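Local structure of NAD-dependent aldehyde dehydrogenase (Burkholderia multivorans, 5UJU) at residues Ala312-Thr316 with Ala548-Arg553. The protein probably catalyses the NAD-dependent oxidation of aldehydes to carboxylic acids. Coordinates in Å, arbitrary orientation, origin at the centre of the assembly. Numbering follows the deposited sequence.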
loop_
_atom_site.group_PDB
_atom_site.type_symbol
_atom_site.label_atom_id
_atom_site.label_comp_id
_atom_site.label_asym_id
_atom_site.label_seq_id
_atom_site.Cartn_x
_atom_site.Cartn_y
_atom_site.Cartn_z
ATOM N N ALA A 312 -7.100 8.598 -5.262
ATOM C CA ALA A 312 -5.901 8.009 -5.828
ATOM C C ALA A 312 -5.018 7.449 -4.723
ATOM O O ALA A 312 -5.120 7.845 -3.558
ATOM C CB ALA A 312 -5.111 9.039 -6.636
ATOM N N GLN A 313 -4.158 6.509 -5.111
ATOM C CA GLN A 313 -3.000 6.125 -4.308
ATOM C C GLN A 313 -1.877 7.102 -4.605
ATOM O O GLN A 313 -1.472 7.244 -5.764
ATOM C CB GLN A 313 -2.534 4.728 -4.664
ATOM C CG GLN A 313 -3.508 3.669 -4.390
ATOM C CD GLN A 313 -3.202 2.485 -5.252
ATOM O OE1 GLN A 313 -2.041 2.208 -5.560
ATOM N NE2 GLN A 313 -4.233 1.824 -5.715
ATOM N N VAL A 314 -1.385 7.787 -3.574
ATOM C CA VAL A 314 -0.432 8.878 -3.727
ATOM C C VAL A 314 0.916 8.462 -3.144
ATOM O O VAL A 314 0.999 8.060 -1.976
ATOM C CB VAL A 314 -0.953 10.161 -3.062
ATOM C CG1 VAL A 314 0.009 11.313 -3.299
ATOM C CG2 VAL A 314 -2.319 10.500 -3.615
ATOM N N TYR A 315 1.964 8.561 -3.960
ATOM C CA TYR A 315 3.338 8.282 -3.557
ATOM C C TYR A 315 4.132 9.569 -3.673
ATOM O O TYR A 315 4.141 10.194 -4.735
ATOM C CB TYR A 315 3.954 7.198 -4.436
ATOM C CG TYR A 315 3.076 5.970 -4.541
ATOM C CD1 TYR A 315 3.217 4.922 -3.637
ATOM C CD2 TYR A 315 2.107 5.862 -5.534
ATOM C CE1 TYR A 315 2.430 3.797 -3.711
ATOM C CE2 TYR A 315 1.296 4.739 -5.619
ATOM C CZ TYR A 315 1.461 3.711 -4.698
ATOM O OH TYR A 315 0.686 2.581 -4.761
ATOM N N THR A 316 4.786 9.977 -2.584
ATOM C CA THR A 316 5.392 11.299 -2.543
ATOM C C THR A 316 6.845 11.206 -2.116
ATOM O O THR A 316 7.207 10.353 -1.293
ATOM C CB THR A 316 4.659 12.255 -1.584
ATOM O OG1 THR A 316 4.630 11.688 -0.264
ATOM C CG2 THR A 316 3.227 12.539 -2.057
ATOM N N ALA A 548 5.589 -2.495 -1.045
ATOM C CA ALA A 548 4.502 -1.541 -0.879
ATOM C C ALA A 548 4.473 -0.537 -2.023
ATOM O O ALA A 548 3.416 0.019 -2.331
ATOM C CB ALA A 548 4.627 -0.804 0.459
ATOM N N PHE A 549 5.617 -0.308 -2.672
ATOM C CA PHE A 549 5.681 0.671 -3.746
ATOM C C PHE A 549 4.909 0.222 -4.992
ATOM O O PHE A 549 4.540 1.087 -5.794
ATOM C CB PHE A 549 7.142 0.973 -4.108
ATOM C CG PHE A 549 7.311 2.120 -5.082
ATOM C CD1 PHE A 549 7.028 3.420 -4.693
ATOM C CD2 PHE A 549 7.740 1.893 -6.380
ATOM C CE1 PHE A 549 7.180 4.479 -5.582
ATOM C CE2 PHE A 549 7.903 2.940 -7.274
ATOM C CZ PHE A 549 7.621 4.241 -6.875
ATOM N N VAL A 550 4.648 -1.076 -5.158
ATOM C CA VAL A 550 3.976 -1.590 -6.362
ATOM C C VAL A 550 2.726 -2.417 -6.074
ATOM O O VAL A 550 1.855 -2.540 -6.964
ATOM C CB VAL A 550 4.954 -2.430 -7.215
ATOM C CG1 VAL A 550 6.150 -1.621 -7.639
ATOM C CG2 VAL A 550 5.372 -3.700 -6.470
ATOM N N ALA A 551 2.572 -3.029 -4.896
ATOM C CA ALA A 551 1.557 -4.062 -4.701
ATOM C C ALA A 551 0.135 -3.535 -4.786
ATOM O O ALA A 551 -0.794 -4.327 -4.975
ATOM C CB ALA A 551 1.745 -4.754 -3.348
ATOM N N ASN A 552 -0.067 -2.234 -4.629
ATOM C CA ASN A 552 -1.400 -1.656 -4.694
ATOM C C ASN A 552 -1.741 -1.094 -6.074
ATOM O O ASN A 552 -2.826 -0.541 -6.241
ATOM C CB ASN A 552 -1.550 -0.543 -3.656
ATOM C CG ASN A 552 -2.903 -0.551 -2.991
ATOM O OD1 ASN A 552 -3.706 -1.466 -3.186
ATOM N ND2 ASN A 552 -3.169 0.474 -2.194
ATOM N N ARG A 553 -0.826 -1.157 -7.045
ATOM C CA ARG A 553 -1.086 -0.532 -8.345
ATOM C C ARG A 553 -1.883 -1.421 -9.288
ATOM O O ARG A 553 -2.273 -0.962 -10.371
ATOM C CB ARG A 553 0.235 -0.121 -9.012
ATOM C CG ARG A 553 1.118 0.797 -8.114
ATOM C CD ARG A 553 2.359 1.280 -8.869
ATOM N NE ARG A 553 3.252 2.042 -7.996
ATOM C CZ ARG A 553 3.445 3.359 -8.058
ATOM N NH1 ARG A 553 2.823 4.105 -8.972
ATOM N NH2 ARG A 553 4.274 3.937 -7.190
HETATM O O HOH W 1 1.760 0.105 -4.557
HETATM O O HOH W 2 -0.649 2.540 -2.153
#
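In aldehyde dehydrogenases the NAD-binding domain is a Rossmann-like alpha/beta fold, and here one of its parallel strands, 313-317, which pairs with strand 290-296, receives the turn that leads from the short helix 547-550 into strand 554-562. Tyr315, the residue most covered by the contact, projects from the strand and is buried against this turn. The guanidinium of Arg553 lies flat on its ring, planes at 18°, with CZ of Arg553 3.9 Å from the centroid of the Tyr315 ring, a stacked cation-pi pair. NE of Arg553 donates to O of Phe549 at 2.7 Å, and its NH1 forms salt bridges with Asp294 and Asp228. The Phe549 ring adds an apolar contact, its CD1 4.2 Å from CD1 of Tyr315.

At the other end of the ring, the phenol OH of Tyr315 donates to OE1 of Gln313 (2.9 Å), consistent with an amide orientation in which NE2 of Gln313 donates to O of Asn552 at 2.8 Å. The CA-to-CB bond of Asn552 points toward the strand, while its OD1 accepts a hydrogen bond from NH2 of Arg205; Asn552 also packs against Ala548 of the second subunit. A water bridges the segments, donating to Tyr315 OH (2.7 Å) and Ala548 O (2.8 Å) and accepting from Asn552 N (3.0 Å); a second links Tyr315 OH (2.9 Å) to Asn552 ND2 (3.3 Å).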